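Local coordinates for genome polyprotein (Chicken sicinivirus JSY, PDB 6QWT) that probably catalyses RNA-templated synthesis of viral RNA, being the 3Dpol RNA-dependent RNA polymerase released from the C-terminal end of the polyprotein, at residues L21-Y27 / V409-R413; A110-W114 / A178-A182; S222-Y226 / A326-L330; S243-K247 / S274-S278; F392-P398 / W466-T472. All coordinates share one frame; numbering follows the deposited sequence.

How the contacts relate
The five contacts illustrate how a right-hand polymerase closes on itself with different chemistry in different places. Contacts 2 and 4 are the buried pair, about 20 Å apart between centres: the first joins a loop to a helix start through two hydrogen bonds, the second joins two helices by packing with no hydrogen bond across. Contact 1, partly buried, is a miniature antiparallel sheet gripped mainly by backbone bonds. Contacts 3 and 5 are also partly buried and share helix 212-222, which leads into 222-226 and touches both segments of contact 5. Neither has a clear direct hydrogen bond across it; contact 3 leans on an arginine chain and a water, contact 5 on ring stacking.

Contact 1 (L21-Y27 / V409-R413)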
# COMPACT_ATOMS: atom_id res chain seq x y z
N LEU A 21 -6.41 6.32 19.20
CA LEU A 21 -5.07 6.72 19.59
C LEU A 21 -5.15 7.64 20.80
O LEU A 21 -5.78 8.70 20.75
CB LEU A 21 -4.36 7.42 18.43
CG LEU A 21 -3.90 6.53 17.28
CD1 LEU A 21 -3.56 7.36 16.05
CD2 LEU A 21 -2.70 5.69 17.70
N VAL A 22 -4.51 7.23 21.90
CA VAL A 22 -4.46 8.02 23.12
C VAL A 22 -3.00 8.21 23.51
O VAL A 22 -2.12 7.46 23.09
CB VAL A 22 -5.25 7.36 24.27
CG1 VAL A 22 -6.72 7.19 23.87
CG2 VAL A 22 -4.65 6.02 24.64
N LYS A 23 -2.75 9.25 24.31
CA LYS A 23 -1.39 9.57 24.72
C LYS A 23 -0.78 8.41 25.50
O LYS A 23 -1.42 7.82 26.37
CB LYS A 23 -1.38 10.84 25.55
CG LYS A 23 -1.79 12.09 24.77
CD LYS A 23 -1.72 13.33 25.65
CE LYS A 23 -2.07 14.58 24.85
NZ LYS A 23 -2.08 15.79 25.72
N SER A 24 0.47 8.10 25.18
CA SER A 24 1.19 6.99 25.79
C SER A 24 1.99 7.48 26.98
O SER A 24 2.15 8.69 27.20
CB SER A 24 2.10 6.35 24.74
OG SER A 24 3.36 7.00 24.68
N PRO A 25 2.52 6.57 27.80
CA PRO A 25 3.39 6.99 28.92
C PRO A 25 4.65 7.74 28.48
O PRO A 25 5.34 8.30 29.34
CB PRO A 25 3.76 5.66 29.60
CG PRO A 25 2.63 4.75 29.26
CD PRO A 25 2.21 5.12 27.87
N ALA A 26 4.96 7.77 27.18
CA ALA A 26 6.13 8.47 26.68
C ALA A 26 5.77 9.76 25.96
O ALA A 26 6.60 10.32 25.23
CB ALA A 26 6.93 7.56 25.74
N TYR A 27 4.55 10.28 26.18
CA TYR A 27 4.02 11.36 25.34
C TYR A 27 4.88 12.63 25.38
O TYR A 27 4.92 13.37 24.40
CB TYR A 27 2.59 11.69 25.75
CG TYR A 27 2.08 12.95 25.09
CD1 TYR A 27 2.07 14.16 25.78
CD2 TYR A 27 1.63 12.94 23.78
CE1 TYR A 27 1.61 15.32 25.17
CE2 TYR A 27 1.17 14.09 23.17
CZ TYR A 27 1.17 15.28 23.87
OH TYR A 27 0.71 16.43 23.26
N VAL A 409 5.90 6.52 19.27
CA VAL A 409 6.05 6.00 20.62
C VAL A 409 5.24 6.80 21.63
O VAL A 409 4.96 6.31 22.73
CB VAL A 409 7.54 5.97 21.02
CG1 VAL A 409 8.03 7.37 21.36
CG2 VAL A 409 7.76 5.01 22.18
N MET A 410 4.84 8.02 21.27
CA MET A 410 4.09 8.88 22.17
C MET A 410 2.59 8.61 22.14
O MET A 410 1.82 9.33 22.79
CB MET A 410 4.38 10.35 21.84
CG MET A 410 5.87 10.66 21.75
SD MET A 410 6.29 12.40 21.97
CE MET A 410 5.95 13.04 20.33
N TRP A 411 2.15 7.58 21.41
CA TRP A 411 0.74 7.25 21.31
C TRP A 411 0.56 5.74 21.35
O TRP A 411 1.47 4.98 21.04
CB TRP A 411 0.12 7.81 20.02
CG TRP A 411 0.29 9.29 19.87
CD1 TRP A 411 1.37 9.94 19.34
CD2 TRP A 411 -0.64 10.31 20.26
NE1 TRP A 411 1.16 11.30 19.38
CE2 TRP A 411 -0.07 11.55 19.94
CE3 TRP A 411 -1.91 10.28 20.85
CZ2 TRP A 411 -0.71 12.76 20.19
CZ3 TRP A 411 -2.55 11.48 21.10
CH2 TRP A 411 -1.95 12.71 20.77
N THR A 412 -0.64 5.32 21.75
CA THR A 412 -0.97 3.91 21.83
C THR A 412 -2.43 3.72 21.45
O THR A 412 -3.23 4.65 21.51
CB THR A 412 -0.71 3.33 23.23
OG1 THR A 412 -1.01 1.93 23.23
CG2 THR A 412 -1.57 4.04 24.27
N ARG A 413 -2.77 2.50 21.04
CA ARG A 413 -4.14 2.14 20.72
C ARG A 413 -4.82 1.36 21.84
O ARG A 413 -5.96 0.92 21.67
CB ARG A 413 -4.19 1.33 19.42
CG ARG A 413 -4.43 2.18 18.18
CD ARG A 413 -4.08 1.44 16.90
NE ARG A 413 -3.45 2.32 15.92
CZ ARG A 413 -4.13 3.02 15.02
NH1 ARG A 413 -5.45 2.94 14.97
NH2 ARG A 413 -3.49 3.81 14.16
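V22 and T412 form the hydrogen-bonded pair of a two-stranded antiparallel ribbon, each backbone N reaching the other's O at 2.9 Å. Beyond them S24 turns the chain away: its N donates to M410 O, while OG donates to V409 O at 2.6 Å, in the carbonyl plane and on a lone pair. The same OG accepts from A26 N, an ST turn within the type I turn from S24 to Y27, so one hydroxyl ties the turn to the residues leading into the opposite strand.

W411 can be followed outward. Its CB lies 3.8 Å from V22 O. With CG anti to the carbonyl carbon (chi1 -56°), the indole rises alongside the first strand, and CE3 comes within 3.5 Å of V22 C. Further out CZ3 touches K23 CG at 3.8 Å, the lysine running beside the ring. At the far side CZ2 meets Y27 CE2 at 3.8 Å, where the edge of Y27 is turned toward the indole face in a T-shaped pair with planes at 84°.

As in related picornaviral polymerases, this probably joins the N-terminal part of the fingers to the thumb. A26 and V409 both pack on helix 433-449, F417 of helix 417-428 touches S24, and P36 of strand 34-36 touches W411.

Contact 2 (A110-W114 / A178-A182)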
# COMPACT_ATOMS: atom_id res chain seq x y z
N ALA A 110 -14.71 -8.50 8.23
CA ALA A 110 -15.35 -9.34 7.23
C ALA A 110 -15.98 -8.55 6.10
O ALA A 110 -16.36 -9.14 5.08
CB ALA A 110 -16.40 -10.23 7.89
N GLY A 111 -16.09 -7.23 6.24
CA GLY A 111 -16.64 -6.39 5.20
C GLY A 111 -18.15 -6.48 5.11
O GLY A 111 -18.82 -7.25 5.80
N TYR A 112 -18.71 -5.66 4.22
CA TYR A 112 -20.15 -5.54 4.05
C TYR A 112 -20.69 -6.69 3.20
O TYR A 112 -20.10 -7.03 2.17
CB TYR A 112 -20.50 -4.21 3.40
CG TYR A 112 -21.95 -3.83 3.56
CD1 TYR A 112 -22.39 -3.22 4.73
CD2 TYR A 112 -22.88 -4.11 2.57
CE1 TYR A 112 -23.72 -2.88 4.90
CE2 TYR A 112 -24.21 -3.78 2.73
CZ TYR A 112 -24.62 -3.17 3.89
OH TYR A 112 -25.94 -2.83 4.05
N PRO A 113 -21.82 -7.31 3.59
CA PRO A 113 -22.62 -6.96 4.76
C PRO A 113 -22.29 -7.76 6.02
O PRO A 113 -22.96 -7.57 7.04
CB PRO A 113 -24.05 -7.28 4.30
CG PRO A 113 -23.86 -8.48 3.42
CD PRO A 113 -22.50 -8.32 2.76
N TRP A 114 -21.28 -8.63 5.95
CA TRP A 114 -20.95 -9.48 7.09
C TRP A 114 -20.59 -8.66 8.32
O TRP A 114 -21.03 -8.97 9.44
CB TRP A 114 -19.80 -10.42 6.74
CG TRP A 114 -19.88 -11.04 5.37
CD1 TRP A 114 -19.29 -10.58 4.23
CD2 TRP A 114 -20.58 -12.24 5.01
NE1 TRP A 114 -19.59 -11.41 3.18
CE2 TRP A 114 -20.38 -12.44 3.63
CE3 TRP A 114 -21.36 -13.15 5.72
CZ2 TRP A 114 -20.93 -13.52 2.95
CZ3 TRP A 114 -21.91 -14.23 5.04
CH2 TRP A 114 -21.69 -14.40 3.66
N ALA A 178 -12.64 -4.35 1.29
CA ALA A 178 -13.51 -5.20 0.49
C ALA A 178 -14.10 -6.31 1.36
O ALA A 178 -13.52 -6.67 2.39
CB ALA A 178 -12.73 -5.80 -0.68
N PRO A 179 -15.25 -6.86 0.98
CA PRO A 179 -15.84 -7.95 1.76
C PRO A 179 -15.08 -9.25 1.57
O PRO A 179 -14.38 -9.46 0.58
CB PRO A 179 -17.27 -8.04 1.23
CG PRO A 179 -17.20 -7.48 -0.15
CD PRO A 179 -16.12 -6.43 -0.13
N ILE A 180 -15.26 -10.15 2.55
CA ILE A 180 -14.46 -11.37 2.61
C ILE A 180 -14.71 -12.26 1.39
O ILE A 180 -13.79 -12.91 0.88
CB ILE A 180 -14.73 -12.12 3.94
CG1 ILE A 180 -13.90 -13.41 4.01
CG2 ILE A 180 -16.22 -12.41 4.12
CD1 ILE A 180 -12.40 -13.17 3.99
N HIS A 181 -15.95 -12.30 0.90
CA HIS A 181 -16.24 -13.15 -0.26
C HIS A 181 -15.63 -12.57 -1.53
O HIS A 181 -15.25 -13.33 -2.43
CB HIS A 181 -17.75 -13.36 -0.42
CG HIS A 181 -18.52 -12.11 -0.69
ND1 HIS A 181 -18.74 -11.15 0.27
CD2 HIS A 181 -19.16 -11.68 -1.80
CE1 HIS A 181 -19.47 -10.17 -0.24
NE2 HIS A 181 -19.73 -10.47 -1.50
N ALA A 182 -15.52 -11.24 -1.63
CA ALA A 182 -14.84 -10.65 -2.77
C ALA A 182 -13.33 -10.84 -2.68
O ALA A 182 -12.65 -10.94 -3.71
CB ALA A 182 -15.18 -9.17 -2.89
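A110 and G111 run past P179 at the start of helix 180-189, G111 with a positive phi and its CA 3.9 Å from P179 CA, while A110 O accepts from I180 N at 2.9 Å with the donor lifted out of the carbonyl plane. P179 holds the N-cap position, and its CB packs at 3.1 Å against Y112 O, the carbonyl of the cis peptide bond that joins Y112 to P113.

The chain then brings W114 back toward the helix. Its indole NE1 donates to H181 ND1 over 3.0 Å in an almost straight bond of 176°. The acceptor lies in the indole plane, whereas the donor is tilted 33° from the imidazole plane, and the two rings meet rim to rim. The imidazole gets there because H181 CG sits between its own backbone N and carbonyl carbon (chi1 63°). Meanwhile I180 CG2 comes over the face of the indole, a CH-pi contact 3.8 Å from the centroid of the five-membered ring.

L138 and E141 of helix 136-147 flank this cluster. It joins a glycine-containing loop to a helix N-terminus within what is, by the picornaviral polymerase fold, probably the fingers domain.

Contact 3 (S222-Y226 / A326-L330)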
# COMPACT_ATOMS: atom_id res chain seq x y z
N SER A 222 20.31 -3.39 -7.13
CA SER A 222 19.64 -3.41 -8.43
C SER A 222 19.74 -2.07 -9.13
O SER A 222 19.68 -2.01 -10.36
CB SER A 222 18.17 -3.82 -8.26
OG SER A 222 17.38 -2.70 -7.88
N PHE A 223 19.90 -0.98 -8.37
CA PHE A 223 20.05 0.36 -8.93
C PHE A 223 21.52 0.76 -9.08
O PHE A 223 21.84 1.95 -8.99
CB PHE A 223 19.31 1.37 -8.06
CG PHE A 223 17.82 1.37 -8.26
CD1 PHE A 223 16.99 0.75 -7.35
CD2 PHE A 223 17.26 1.99 -9.37
CE1 PHE A 223 15.62 0.74 -7.53
CE2 PHE A 223 15.89 1.99 -9.55
CZ PHE A 223 15.07 1.36 -8.63
N LEU A 224 22.42 -0.20 -9.32
CA LEU A 224 23.84 0.12 -9.36
C LEU A 224 24.35 0.48 -10.75
O LEU A 224 25.33 1.23 -10.85
CB LEU A 224 24.65 -1.04 -8.77
CG LEU A 224 25.02 -0.86 -7.29
CD1 LEU A 224 25.72 -2.10 -6.75
CD2 LEU A 224 25.92 0.37 -7.11
N ASP A 225 23.70 0.02 -11.82
CA ASP A 225 24.10 0.47 -13.15
C ASP A 225 23.78 1.94 -13.40
O ASP A 225 24.11 2.46 -14.48
CB ASP A 225 23.42 -0.38 -14.23
CG ASP A 225 24.09 -1.72 -14.42
OD1 ASP A 225 25.19 -1.92 -13.86
OD2 ASP A 225 23.51 -2.59 -15.12
N TYR A 226 23.15 2.63 -12.45
CA TYR A 226 22.64 3.98 -12.66
C TYR A 226 23.35 4.95 -11.73
O TYR A 226 23.46 4.70 -10.52
CB TYR A 226 21.13 4.02 -12.41
CG TYR A 226 20.37 2.94 -13.17
CD1 TYR A 226 20.23 1.66 -12.63
CD2 TYR A 226 19.81 3.20 -14.41
CE1 TYR A 226 19.55 0.67 -13.32
CE2 TYR A 226 19.13 2.21 -15.10
CZ TYR A 226 19.00 0.96 -14.55
OH TYR A 226 18.32 -0.03 -15.24
N ALA A 326 17.29 0.42 -20.89
CA ALA A 326 18.15 0.82 -19.78
C ALA A 326 17.32 1.61 -18.78
O ALA A 326 17.40 2.84 -18.70
CB ALA A 326 19.35 1.64 -20.28
N TRP A 327 16.52 0.89 -17.99
CA TRP A 327 15.68 1.52 -16.98
C TRP A 327 15.28 0.47 -15.95
O TRP A 327 15.26 -0.73 -16.24
CB TRP A 327 14.43 2.16 -17.61
CG TRP A 327 13.60 1.19 -18.40
CD1 TRP A 327 13.71 0.92 -19.74
CD2 TRP A 327 12.54 0.37 -17.91
NE1 TRP A 327 12.78 -0.03 -20.11
CE2 TRP A 327 12.05 -0.38 -19.00
CE3 TRP A 327 11.95 0.19 -16.66
CZ2 TRP A 327 11.00 -1.29 -18.87
CZ3 TRP A 327 10.91 -0.71 -16.53
CH2 TRP A 327 10.45 -1.44 -17.63
N ARG A 328 14.96 0.95 -14.74
CA ARG A 328 14.44 0.09 -13.69
C ARG A 328 13.46 0.88 -12.84
O ARG A 328 13.74 2.03 -12.48
CB ARG A 328 15.55 -0.50 -12.82
CG ARG A 328 15.04 -1.18 -11.55
CD ARG A 328 16.16 -1.89 -10.81
NE ARG A 328 16.72 -2.99 -11.59
CZ ARG A 328 16.17 -4.20 -11.67
NH1 ARG A 328 15.04 -4.46 -11.02
NH2 ARG A 328 16.75 -5.14 -12.40
N ILE A 329 12.33 0.27 -12.52
CA ILE A 329 11.30 0.88 -11.69
C ILE A 329 11.04 -0.03 -10.50
O ILE A 329 11.07 -1.26 -10.63
CB ILE A 329 10.01 1.15 -12.49
CG1 ILE A 329 10.25 2.21 -13.56
CG2 ILE A 329 8.87 1.59 -11.57
CD1 ILE A 329 9.08 2.43 -14.51
N LEU A 330 10.82 0.56 -9.33
CA LEU A 330 10.42 -0.18 -8.14
C LEU A 330 9.32 0.59 -7.43
O LEU A 330 9.52 1.74 -7.04
CB LEU A 330 11.60 -0.41 -7.19
CG LEU A 330 11.35 -1.37 -6.02
CD1 LEU A 330 11.14 -2.79 -6.51
CD2 LEU A 330 12.52 -1.30 -5.05
O HOH W 1 18.22 -2.79 -14.57
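R328 touches S222, F223 and Y226 from the edge strand of the palm sheet. In the right-hand polymerase fold, strand 327-332 is the first strand of the motif C hairpin, whose turn bears the conserved GDD sequence. The loop 222-226, after helix 212-222 and before the motif A strand 230-235, lies against that edge strand.

Carbon packed on the F223 ring is the first kind of interaction. R328 CD stands directly above the centre of this ring in a CH-pi contact, 4.0 Å from its centroid, and R328 CG touches F223 CE2 at 3.8 Å. The guanidinium plane is turned 83° against the ring; the arginine offers its methylenes to the phenyl and carries its charged end past it. L330 CB meets the rim of the same phenyl at CZ, 4.2 Å away and near the ring plane.

A second group involves S222, which lies along the arginine from CD to the guanidinium. The arginine chain bends at chi3 (-64°), which brings one guanidinium face over S222 CB. S222 OG, already bonded to F219 O, lies 3.3 Å from R328 CD.

Polar approaches form the third kind. Y226 is inserted toward the backbone of the strand, with OH 3.2 Å from W327 C, yet no clear direct hydrogen bond links the segments. A water lies near the tyrosine ring plane and bridges them instead: it is 2.8 Å from Y226 OH and accepts a weak bond of 3.3 Å from R328 NE.

Contact 4 (S243-K247 / S274-S278); sequences SVVFK and SIYLS
Y276 and F246 overlap between two helices while running in opposing directions, and their meeting is the heart of a contact without any hydrogen bond across it. F246 CB comes to 3.5 Å from Y276 CD1. On the other edge of the phenol, Y276 CD2 approaches S243 OG at 3.4 Å, while further along K247 CG lies 3.9 Å from Y276 OH. The tyrosine thus lies along one turn of helix 243-256, with S243 O over one face of its ring. Its CG sits between the backbone N and the carbonyl carbon (chi1 65°), directing the phenol toward that helix. The neighbouring I275 works differently: its CG2 stands over a face of the F246 ring, 4.2 Å from the centroid, in a CH-pi contact.

Behind this first shell, S243 O accepts the helical bond from K247 N, and S243 N is held by D62 OD1. F246 is backed by N304 and V307 and I275 by L303, all of helix 298-316. A backbone hydrogen bond to G291 fixes Y276 where helix 267-276 gives way to strand 277-282.

All this lies inside the RdRp catalytic region: helix 243-256, beyond the motif A strand 230-235, packs on the end of helix 267-276, with the probable motif B helix 298-316 behind both.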
# COMPACT_ATOMS: atom_id res chain seq x y z
N SER A 243 -9.47 4.85 -15.44
CA SER A 243 -10.06 3.55 -15.73
C SER A 243 -9.30 2.82 -16.83
O SER A 243 -9.13 1.60 -16.78
CB SER A 243 -11.52 3.71 -16.13
OG SER A 243 -12.36 3.82 -15.00
N VAL A 244 -8.83 3.57 -17.83
CA VAL A 244 -8.27 2.95 -19.03
C VAL A 244 -7.03 2.12 -18.70
O VAL A 244 -6.78 1.09 -19.35
CB VAL A 244 -7.99 4.04 -20.09
CG1 VAL A 244 -6.92 5.01 -19.60
CG2 VAL A 244 -7.61 3.41 -21.43
N VAL A 245 -6.26 2.52 -17.69
CA VAL A 245 -5.06 1.76 -17.33
C VAL A 245 -5.45 0.40 -16.75
O VAL A 245 -4.90 -0.64 -17.14
CB VAL A 245 -4.18 2.56 -16.36
CG1 VAL A 245 -2.94 1.77 -15.99
CG2 VAL A 245 -3.79 3.90 -16.97
N PHE A 246 -6.40 0.39 -15.82
CA PHE A 246 -6.88 -0.87 -15.25
C PHE A 246 -7.49 -1.76 -16.33
O PHE A 246 -7.27 -2.98 -16.34
CB PHE A 246 -7.91 -0.60 -14.16
CG PHE A 246 -7.31 -0.40 -12.80
CD1 PHE A 246 -6.57 -1.40 -12.20
CD2 PHE A 246 -7.50 0.79 -12.12
CE1 PHE A 246 -6.02 -1.22 -10.95
CE2 PHE A 246 -6.95 0.98 -10.86
CZ PHE A 246 -6.21 -0.03 -10.28
N LYS A 247 -8.28 -1.17 -17.23
CA LYS A 247 -8.91 -1.94 -18.30
C LYS A 247 -7.87 -2.62 -19.18
O LYS A 247 -8.00 -3.81 -19.51
CB LYS A 247 -9.82 -1.04 -19.13
CG LYS A 247 -10.75 -1.77 -20.07
CD LYS A 247 -11.28 -0.83 -21.15
CE LYS A 247 -10.52 -1.00 -22.46
NZ LYS A 247 -10.35 0.28 -23.20
N SER A 274 -14.86 -4.48 -11.46
CA SER A 274 -15.33 -4.21 -10.10
C SER A 274 -14.31 -3.44 -9.28
O SER A 274 -14.63 -3.03 -8.15
CB SER A 274 -15.70 -5.52 -9.39
OG SER A 274 -14.56 -6.13 -8.81
N ILE A 275 -13.11 -3.23 -9.80
CA ILE A 275 -12.09 -2.44 -9.13
C ILE A 275 -12.10 -0.99 -9.60
O ILE A 275 -12.04 -0.08 -8.77
CB ILE A 275 -10.70 -3.09 -9.34
CG1 ILE A 275 -10.53 -4.29 -8.41
CG2 ILE A 275 -9.59 -2.08 -9.10
CD1 ILE A 275 -9.36 -5.17 -8.76
N TYR A 276 -12.18 -0.75 -10.91
CA TYR A 276 -12.18 0.62 -11.40
C TYR A 276 -13.58 1.21 -11.56
O TYR A 276 -13.71 2.42 -11.75
CB TYR A 276 -11.41 0.73 -12.73
CG TYR A 276 -11.98 -0.01 -13.93
CD1 TYR A 276 -11.38 -1.17 -14.40
CD2 TYR A 276 -13.08 0.48 -14.63
CE1 TYR A 276 -11.87 -1.84 -15.50
CE2 TYR A 276 -13.59 -0.18 -15.73
CZ TYR A 276 -12.97 -1.35 -16.16
OH TYR A 276 -13.45 -2.03 -17.26
N LEU A 277 -14.63 0.38 -11.50
CA LEU A 277 -16.02 0.84 -11.43
C LEU A 277 -16.62 0.20 -10.18
O LEU A 277 -17.38 -0.76 -10.26
CB LEU A 277 -16.80 0.47 -12.70
CG LEU A 277 -18.18 1.11 -12.87
CD1 LEU A 277 -18.07 2.63 -12.84
CD2 LEU A 277 -18.84 0.65 -14.17
N SER A 278 -16.26 0.75 -9.02
CA SER A 278 -16.47 0.09 -7.74
C SER A 278 -17.61 0.73 -6.97
O SER A 278 -17.90 1.92 -7.11
CB SER A 278 -15.19 0.15 -6.91
OG SER A 278 -14.78 1.50 -6.71

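Contact 5 (F392-P398 / W466-T472)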
# COMPACT_ATOMS: atom_id res chain seq x y z
N PHE A 392 30.14 -4.48 7.15
CA PHE A 392 29.88 -5.31 5.98
C PHE A 392 29.16 -4.44 4.95
O PHE A 392 27.92 -4.50 4.83
CB PHE A 392 29.05 -6.55 6.34
CG PHE A 392 29.63 -7.34 7.49
CD1 PHE A 392 30.54 -8.35 7.26
CD2 PHE A 392 29.25 -7.07 8.79
CE1 PHE A 392 31.07 -9.08 8.31
CE2 PHE A 392 29.77 -7.80 9.85
CZ PHE A 392 30.68 -8.80 9.60
N PRO A 393 29.90 -3.65 4.17
CA PRO A 393 29.27 -2.62 3.33
C PRO A 393 28.39 -3.16 2.21
O PRO A 393 27.61 -2.39 1.64
CB PRO A 393 30.46 -1.85 2.75
CG PRO A 393 31.64 -2.23 3.61
CD PRO A 393 31.37 -3.63 4.06
N THR A 394 28.49 -4.45 1.87
CA THR A 394 27.62 -4.98 0.83
C THR A 394 26.18 -5.14 1.31
O THR A 394 25.28 -5.30 0.49
CB THR A 394 28.14 -6.33 0.34
OG1 THR A 394 28.25 -7.24 1.44
CG2 THR A 394 29.51 -6.16 -0.32
N TYR A 395 25.95 -5.09 2.62
CA TYR A 395 24.62 -5.24 3.19
C TYR A 395 24.10 -3.88 3.63
O TYR A 395 24.85 -3.07 4.21
CB TYR A 395 24.65 -6.23 4.35
CG TYR A 395 25.15 -7.58 3.90
CD1 TYR A 395 26.46 -7.96 4.10
CD2 TYR A 395 24.31 -8.46 3.21
CE1 TYR A 395 26.93 -9.19 3.67
CE2 TYR A 395 24.77 -9.68 2.78
CZ TYR A 395 26.08 -10.05 3.00
OH TYR A 395 26.52 -11.27 2.56
N ILE A 396 22.83 -3.61 3.35
CA ILE A 396 22.28 -2.27 3.36
C ILE A 396 21.19 -2.17 4.42
O ILE A 396 20.24 -2.96 4.42
CB ILE A 396 21.71 -1.89 1.97
CG1 ILE A 396 22.71 -2.27 0.87
CG2 ILE A 396 21.38 -0.40 1.92
CD1 ILE A 396 24.04 -1.55 0.96
N HIS A 397 21.34 -1.19 5.32
CA HIS A 397 20.36 -0.93 6.37
C HIS A 397 19.18 -0.13 5.81
O HIS A 397 19.39 0.84 5.07
CB HIS A 397 20.98 -0.15 7.52
CG HIS A 397 21.96 -0.94 8.35
ND1 HIS A 397 21.57 -1.69 9.44
CD2 HIS A 397 23.30 -1.07 8.25
CE1 HIS A 397 22.63 -2.26 9.98
NE2 HIS A 397 23.69 -1.90 9.28
N PRO A 398 17.95 -0.50 6.15
CA PRO A 398 16.81 0.40 5.94
C PRO A 398 16.70 1.37 7.11
O PRO A 398 16.32 0.98 8.22
CB PRO A 398 15.62 -0.56 5.87
CG PRO A 398 16.03 -1.73 6.70
CD PRO A 398 17.53 -1.84 6.62
N TRP A 466 19.74 -9.11 12.40
CA TRP A 466 19.69 -8.52 11.07
C TRP A 466 20.77 -9.11 10.18
O TRP A 466 20.50 -9.51 9.04
CB TRP A 466 19.85 -7.00 11.14
CG TRP A 466 19.89 -6.37 9.78
CD1 TRP A 466 18.83 -6.17 8.94
CD2 TRP A 466 21.05 -5.87 9.09
NE1 TRP A 466 19.26 -5.58 7.78
CE2 TRP A 466 20.61 -5.38 7.85
CE3 TRP A 466 22.41 -5.79 9.41
CZ2 TRP A 466 21.49 -4.81 6.92
CZ3 TRP A 466 23.27 -5.23 8.49
CH2 TRP A 466 22.81 -4.75 7.26
N LEU A 467 22.01 -9.16 10.67
CA LEU A 467 23.10 -9.75 9.90
C LEU A 467 22.81 -11.20 9.54
O LEU A 467 23.15 -11.66 8.45
CB LEU A 467 24.41 -9.64 10.67
CG LEU A 467 25.07 -8.26 10.74
CD1 LEU A 467 26.20 -8.27 11.77
CD2 LEU A 467 25.58 -7.84 9.38
N ALA A 468 22.15 -11.93 10.45
CA ALA A 468 21.84 -13.33 10.20
C ALA A 468 20.85 -13.48 9.06
O ALA A 468 21.02 -14.34 8.18
CB ALA A 468 21.30 -13.99 11.47
N THR A 469 19.79 -12.67 9.05
CA THR A 469 18.77 -12.84 8.02
C THR A 469 19.26 -12.34 6.66
O THR A 469 18.92 -12.91 5.62
CB THR A 469 17.48 -12.14 8.42
OG1 THR A 469 17.68 -10.72 8.45
CG2 THR A 469 17.02 -12.61 9.80
N VAL A 470 20.10 -11.30 6.66
CA VAL A 470 20.57 -10.69 5.42
C VAL A 470 21.68 -11.56 4.83
O VAL A 470 22.26 -11.24 3.79
CB VAL A 470 21.05 -9.25 5.66
CG1 VAL A 470 22.47 -9.22 6.21
CG2 VAL A 470 20.95 -8.42 4.39
N MET A 471 21.94 -12.68 5.50
CA MET A 471 22.90 -13.72 5.17
C MET A 471 24.33 -13.30 5.50
O MET A 471 25.25 -14.06 5.20
CB MET A 471 22.84 -14.16 3.70
CG MET A 471 22.32 -15.57 3.49
SD MET A 471 20.55 -15.70 3.75
CE MET A 471 19.93 -15.03 2.21
N THR A 472 24.54 -12.13 6.10
CA THR A 472 25.87 -11.60 6.48
C THR A 472 27.01 -11.94 5.52
O THR A 472 28.12 -11.44 5.67
CB THR A 472 26.29 -12.07 7.88
OG1 THR A 472 27.32 -11.21 8.37
CG2 THR A 472 26.81 -13.50 7.85
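H397 and W466 stack face on face at the tight end of this contact. The imidazole and the indole six-membered ring form an offset stack with centroids 3.9 Å apart and planes inclined by only 20°. H397 CE1 comes as near as 3.4 Å to W466 CZ3. The imidazole is fixed at both nitrogens, NE2 by D389 OD2 and ND1 by H430 ND1, while W466 NE1 donates to D213 O, so both rings are restrained in rotation. W466 CG lies anti to the backbone N (chi1 177°), which sends the indole out toward strand 396-400. There CZ2 meets I396 O at 3.4 Å near the ring plane, and V470 CG2 lies against the face opposite H397.

Y395 extends the close packing toward the chain end. Its CB touches W466 CH2 at 3.7 Å, its CD2 packs on the V470 methyls, and its CE2 approaches V470 O at 3.1 Å. The chain leaves the helix in a Schellman motif at M471, and T472 CA comes over a face of the tyrosine ring.

The looser side is more exposed and mixed: a phenyl ring, a leucine methyl and the terminal threonine. F392 CD2 meets L467 CD2 at 3.8 Å, the side chains crossing at about a right angle, and T472 OG1 stands 4.2 Å above the centre of the F392 ring. No hydrogen bond spans the two segments.

The C-terminal helix 459-469, probably of the thumb, is thereby laid on the hairpin of strands 384-388 and 396-400, the motif E position of related polymerases. Helix 212-222 flanks the hairpin through W216 on P398, and T217 touches V470, just past the C-terminal helix.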